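Local coordinates for protein phytase (Debaryomyces castellii, PDB 2GFI) that probably hydrolyses phosphate ester bonds of phytate (inositol hexakisphosphate), starting at the 3-position, as a member of the histidine acid phosphatase family, at residues D333-I347 against Y363-T375. Numbering follows the deposited sequence.
Sequences DTDIEIFHSAIGILI and YSHVGITPQGART
Asp-333 and Thr-369 bring the two backbones closest, their CA atoms 5.3 Å apart, where helix 333-343 starts beside the end of the short helical turn 365-368. The segments run in opposite senses, and a second approach, 6.2 Å between the CA atoms of Ile-347 and Tyr-363, comes after the chain leaves the helix at Gly-344. Here water 3 donates to Leu-346 O and accepts from Ser-364 N. Between the approaches, the His-340 ring is sandwiched: Ile-343 CD1 lies over one face, while Ile-368 CG2 makes a CH-pi contact with the other, 3.6 Å from the ring centroid. With CG2 of Ile-368 anti to its backbone N (CG1 at chi1 -53°), this methyl faces the ring and CG1 packs on Leu-346 CD1 at 3.9 Å. In the ring plane, His-340 NE2 shares a nearly straight hydrogen bond of 2.7 Å with Thr-375 OG1. The extended Glu-337 side chain leaves the helix flank, leaning back toward the helix start, and meets Tyr-363, whose OH donates to OE1 in a very short bond (2.4 Å), doubtful in its details. Water 1 links Tyr-363 OH to Glu-337 O. At the helix start, Thr-369 OG1 is in van der Waals contact with Asp-333 CB (3.3 Å) and its CG2 methyl packs on Ile-336 CG2 (3.8 Å). Asp-333, the predicted catalytic proton donor, forms a salt bridge with Arg-69 near His-70, the predicted nucleophile. The buried contact joins the helix to the turn before strand 374-382 and the strand's first residues, with strand 385-392 touching His-340 and helix 302-318 packing against Phe-339.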
loop_
_atom_site.group_PDB
_atom_site.type_symbol
_atom_site.label_atom_id
_atom_site.label_comp_id
_atom_site.label_asym_id
_atom_site.label_seq_id
_atom_site.Cartn_x
_atom_site.Cartn_y
_atom_site.Cartn_z
ATOM N N ASP A 333 6.485 17.464 -24.175
ATOM C CA ASP A 333 6.497 16.035 -24.412
ATOM C C ASP A 333 7.002 15.723 -25.812
ATOM O O ASP A 333 7.812 14.791 -26.013
ATOM C CB ASP A 333 5.110 15.417 -24.172
ATOM C CG ASP A 333 3.990 16.136 -24.911
ATOM O OD1 ASP A 333 4.205 17.182 -25.577
ATOM O OD2 ASP A 333 2.819 15.717 -24.872
ATOM N N THR A 334 6.554 16.530 -26.769
ATOM C CA THR A 334 6.856 16.324 -28.169
ATOM C C THR A 334 8.345 16.358 -28.410
ATOM O O THR A 334 8.862 15.568 -29.170
ATOM C CB THR A 334 6.119 17.349 -29.041
ATOM O OG1 THR A 334 4.707 17.118 -28.941
ATOM C CG2 THR A 334 6.384 17.057 -30.520
ATOM N N ASP A 335 9.044 17.227 -27.699
ATOM C CA ASP A 335 10.458 17.405 -27.930
ATOM C C ASP A 335 11.224 16.278 -27.320
ATOM O O ASP A 335 12.210 15.790 -27.901
ATOM C CB ASP A 335 10.870 18.724 -27.362
ATOM C CG ASP A 335 10.103 19.834 -27.990
ATOM O OD1 ASP A 335 10.345 20.024 -29.208
ATOM O OD2 ASP A 335 9.213 20.509 -27.390
ATOM N N ILE A 336 10.725 15.839 -26.167
ATOM C CA ILE A 336 11.301 14.711 -25.478
ATOM C C ILE A 336 11.011 13.439 -26.238
ATOM O O ILE A 336 11.842 12.544 -26.232
ATOM C CB ILE A 336 10.789 14.637 -24.042
ATOM C CG1 ILE A 336 11.240 15.890 -23.283
ATOM C CG2 ILE A 336 11.305 13.367 -23.363
ATOM C CD1 ILE A 336 10.670 16.015 -21.879
ATOM N N GLU A 337 9.839 13.348 -26.874
ATOM C CA GLU A 337 9.521 12.159 -27.682
ATOM C C GLU A 337 10.420 12.065 -28.872
ATOM O O GLU A 337 10.948 11.008 -29.160
ATOM C CB GLU A 337 8.084 12.137 -28.196
ATOM C CG GLU A 337 7.186 11.347 -27.319
ATOM C CD GLU A 337 5.858 11.082 -27.953
ATOM O OE1 GLU A 337 5.494 9.880 -28.076
ATOM O OE2 GLU A 337 5.189 12.093 -28.279
ATOM N N ILE A 338 10.565 13.178 -29.571
ATOM C CA ILE A 338 11.443 13.250 -30.723
ATOM C C ILE A 338 12.892 12.996 -30.299
ATOM O O ILE A 338 13.605 12.242 -30.944
ATOM C CB ILE A 338 11.270 14.619 -31.423
ATOM C CG1 ILE A 338 9.842 14.743 -32.013
ATOM C CG2 ILE A 338 12.380 14.840 -32.447
ATOM C CD1 ILE A 338 9.437 16.159 -32.374
ATOM N N PHE A 339 13.311 13.602 -29.197
ATOM C CA PHE A 339 14.601 13.275 -28.584
ATOM C C PHE A 339 14.761 11.757 -28.457
ATOM O O PHE A 339 15.748 11.208 -28.935
ATOM C CB PHE A 339 14.726 13.996 -27.227
ATOM C CG PHE A 339 16.050 13.830 -26.536
ATOM C CD1 PHE A 339 17.189 13.395 -27.212
ATOM C CD2 PHE A 339 16.169 14.171 -25.189
ATOM C CE1 PHE A 339 18.421 13.285 -26.533
ATOM C CE2 PHE A 339 17.409 14.030 -24.502
ATOM C CZ PHE A 339 18.523 13.608 -25.187
ATOM N N HIS A 340 13.769 11.083 -27.871
ATOM C CA HIS A 340 13.765 9.610 -27.708
ATOM C C HIS A 340 13.730 8.829 -28.991
ATOM O O HIS A 340 14.225 7.703 -29.055
ATOM C CB HIS A 340 12.615 9.143 -26.789
ATOM C CG HIS A 340 12.956 9.239 -25.337
ATOM N ND1 HIS A 340 13.492 8.178 -24.623
ATOM C CD2 HIS A 340 12.905 10.285 -24.483
ATOM C CE1 HIS A 340 13.733 8.567 -23.384
ATOM N NE2 HIS A 340 13.390 9.840 -23.273
ATOM N N SER A 341 13.161 9.425 -30.030
ATOM C CA SER A 341 13.274 8.837 -31.369
ATOM C C SER A 341 14.757 8.645 -31.732
ATOM O O SER A 341 15.139 7.631 -32.316
ATOM C CB SER A 341 12.599 9.733 -32.392
ATOM O OG SER A 341 12.355 9.008 -33.566
ATOM N N ALA A 342 15.593 9.611 -31.361
ATOM C CA ALA A 342 17.001 9.449 -31.597
ATOM C C ALA A 342 17.703 8.655 -30.495
ATOM O O ALA A 342 18.585 7.870 -30.819
ATOM C CB ALA A 342 17.677 10.783 -31.848
ATOM N N ILE A 343 17.352 8.849 -29.220
ATOM C CA ILE A 343 17.932 8.026 -28.127
ATOM C C ILE A 343 17.756 6.552 -28.408
ATOM O O ILE A 343 18.690 5.761 -28.253
ATOM C CB ILE A 343 17.336 8.349 -26.730
ATOM C CG1 ILE A 343 17.626 9.805 -26.323
ATOM C CG2 ILE A 343 17.921 7.391 -25.676
ATOM C CD1 ILE A 343 16.698 10.369 -25.236
ATOM N N GLY A 344 16.560 6.164 -28.824
ATOM C CA GLY A 344 16.364 4.804 -29.278
ATOM C C GLY A 344 16.313 3.722 -28.225
ATOM O O GLY A 344 16.473 2.562 -28.534
ATOM N N ILE A 345 16.038 4.063 -26.984
ATOM C CA ILE A 345 15.916 3.034 -25.944
ATOM C C ILE A 345 14.472 2.593 -25.657
ATOM O O ILE A 345 14.230 1.543 -25.058
ATOM C CB ILE A 345 16.627 3.502 -24.660
ATOM C CG1 ILE A 345 16.026 4.822 -24.181
ATOM C CG2 ILE A 345 18.105 3.638 -24.945
ATOM C CD1 ILE A 345 16.493 5.227 -22.799
ATOM N N LEU A 346 13.506 3.407 -26.051
ATOM C CA LEU A 346 12.109 3.048 -25.825
ATOM C C LEU A 346 11.333 2.995 -27.145
ATOM O O LEU A 346 10.107 3.144 -27.176
ATOM C CB LEU A 346 11.480 3.975 -24.787
ATOM C CG LEU A 346 11.969 3.701 -23.358
ATOM C CD1 LEU A 346 11.548 4.826 -22.445
ATOM C CD2 LEU A 346 11.441 2.354 -22.834
ATOM N N ILE A 347 12.081 2.734 -28.220
ATOM C CA ILE A 347 11.557 2.710 -29.593
ATOM C C ILE A 347 11.412 1.258 -30.089
ATOM O O ILE A 347 12.356 0.483 -30.027
ATOM C CB ILE A 347 12.499 3.567 -30.535
ATOM C CG1 ILE A 347 12.737 4.964 -29.957
ATOM C CG2 ILE A 347 11.971 3.635 -31.975
ATOM C CD1 ILE A 347 11.481 5.694 -29.486
ATOM N N TYR A 363 5.153 0.754 -28.282
ATOM C CA TYR A 363 5.638 2.070 -27.999
ATOM C C TYR A 363 4.718 2.692 -26.991
ATOM O O TYR A 363 3.553 2.877 -27.254
ATOM C CB TYR A 363 5.621 2.905 -29.266
ATOM C CG TYR A 363 6.062 4.313 -29.003
ATOM C CD1 TYR A 363 7.414 4.611 -28.796
ATOM C CD2 TYR A 363 5.138 5.339 -28.945
ATOM C CE1 TYR A 363 7.823 5.901 -28.555
ATOM C CE2 TYR A 363 5.543 6.648 -28.699
ATOM C CZ TYR A 363 6.875 6.925 -28.507
ATOM O OH TYR A 363 7.261 8.228 -28.264
ATOM N N SER A 364 5.230 3.010 -25.815
ATOM C CA SER A 364 4.353 3.477 -24.758
ATOM C C SER A 364 4.601 4.962 -24.566
ATOM O O SER A 364 5.598 5.397 -23.961
ATOM C CB SER A 364 4.580 2.673 -23.473
ATOM O OG SER A 364 3.791 3.197 -22.418
ATOM N N HIS A 365 3.696 5.754 -25.105
ATOM C CA HIS A 365 3.903 7.181 -25.020
ATOM C C HIS A 365 4.058 7.683 -23.562
ATOM O O HIS A 365 4.993 8.426 -23.240
ATOM C CB HIS A 365 2.785 7.901 -25.711
ATOM C CG HIS A 365 2.858 9.365 -25.538
ATOM N ND1 HIS A 365 2.127 10.028 -24.587
ATOM C CD2 HIS A 365 3.612 10.299 -26.157
ATOM C CE1 HIS A 365 2.392 11.320 -24.659
ATOM N NE2 HIS A 365 3.285 11.509 -25.605
ATOM N N VAL A 366 3.142 7.253 -22.693
ATOM C CA VAL A 366 3.130 7.646 -21.264
ATOM C C VAL A 366 4.345 7.115 -20.465
ATOM O O VAL A 366 4.679 7.661 -19.416
ATOM C CB VAL A 366 1.797 7.224 -20.609
ATOM C CG1 VAL A 366 1.712 5.709 -20.494
ATOM C CG2 VAL A 366 1.610 7.901 -19.267
ATOM N N GLY A 367 4.995 6.054 -20.962
ATOM C CA GLY A 367 6.217 5.537 -20.351
ATOM C C GLY A 367 7.348 6.546 -20.569
ATOM O O GLY A 367 8.348 6.554 -19.832
ATOM N N ILE A 368 7.178 7.410 -21.572
ATOM C CA ILE A 368 8.221 8.360 -21.952
ATOM C C ILE A 368 7.859 9.744 -21.467
ATOM O O ILE A 368 8.665 10.373 -20.765
ATOM C CB ILE A 368 8.499 8.391 -23.486
ATOM C CG1 ILE A 368 8.796 6.995 -24.077
ATOM C CG2 ILE A 368 9.683 9.335 -23.791
ATOM C CD1 ILE A 368 9.139 7.046 -25.662
ATOM N N THR A 369 6.657 10.222 -21.822
ATOM C CA THR A 369 6.262 11.577 -21.473
ATOM C C THR A 369 4.921 11.693 -20.757
ATOM O O THR A 369 3.950 12.193 -21.341
ATOM C CB THR A 369 6.283 12.540 -22.697
ATOM O OG1 THR A 369 5.293 12.132 -23.651
ATOM C CG2 THR A 369 7.621 12.479 -23.471
ATOM N N PRO A 370 4.856 11.276 -19.488
ATOM C CA PRO A 370 3.706 11.597 -18.675
ATOM C C PRO A 370 3.852 13.074 -18.388
ATOM O O PRO A 370 4.908 13.642 -18.697
ATOM C CB PRO A 370 3.959 10.794 -17.398
ATOM C CG PRO A 370 5.469 10.758 -17.312
ATOM C CD PRO A 370 5.850 10.494 -18.720
ATOM N N GLN A 371 2.830 13.697 -17.806
ATOM C CA GLN A 371 3.000 15.081 -17.338
ATOM C C GLN A 371 4.130 15.031 -16.336
ATOM O O GLN A 371 4.199 14.083 -15.542
ATOM C CB GLN A 371 1.740 15.587 -16.686
ATOM C CG GLN A 371 0.565 15.690 -17.619
ATOM C CD GLN A 371 0.623 16.942 -18.513
ATOM O OE1 GLN A 371 1.636 17.639 -18.548
ATOM N NE2 GLN A 371 -0.471 17.218 -19.223
ATOM N N GLY A 372 5.046 16.000 -16.397
ATOM C CA GLY A 372 6.149 16.028 -15.466
ATOM C C GLY A 372 7.197 14.998 -15.849
ATOM O O GLY A 372 8.016 14.607 -15.010
ATOM N N ALA A 373 7.170 14.541 -17.104
ATOM C CA ALA A 373 8.161 13.594 -17.630
ATOM C C ALA A 373 9.602 14.009 -17.322
ATOM O O ALA A 373 9.942 15.189 -17.387
ATOM C CB ALA A 373 7.995 13.439 -19.123
ATOM N N ARG A 374 10.446 13.022 -17.036
ATOM C CA ARG A 374 11.821 13.266 -16.722
ATOM C C ARG A 374 12.672 12.252 -17.449
ATOM O O ARG A 374 12.530 11.044 -17.269
ATOM C CB ARG A 374 12.056 13.235 -15.193
ATOM C CG ARG A 374 11.480 12.010 -14.471
ATOM C CD ARG A 374 11.083 12.252 -13.044
ATOM N NE ARG A 374 9.923 13.120 -13.019
ATOM C CZ ARG A 374 9.320 13.583 -11.930
ATOM N NH1 ARG A 374 9.762 13.269 -10.710
ATOM N NH2 ARG A 374 8.239 14.343 -12.073
ATOM N N THR A 375 13.533 12.733 -18.321
ATOM C CA THR A 375 14.501 11.864 -18.926
ATOM C C THR A 375 15.834 12.288 -18.343
ATOM O O THR A 375 16.238 13.441 -18.444
ATOM C CB THR A 375 14.447 12.005 -20.464
ATOM O OG1 THR A 375 13.395 11.150 -20.957
ATOM C CG2 THR A 375 15.759 11.515 -21.140
HETATM O O HOH W 1 10.005 8.561 -29.134
HETATM O O HOH W 2 4.301 14.143 -27.308
HETATM O O HOH W 3 8.184 2.539 -25.398
#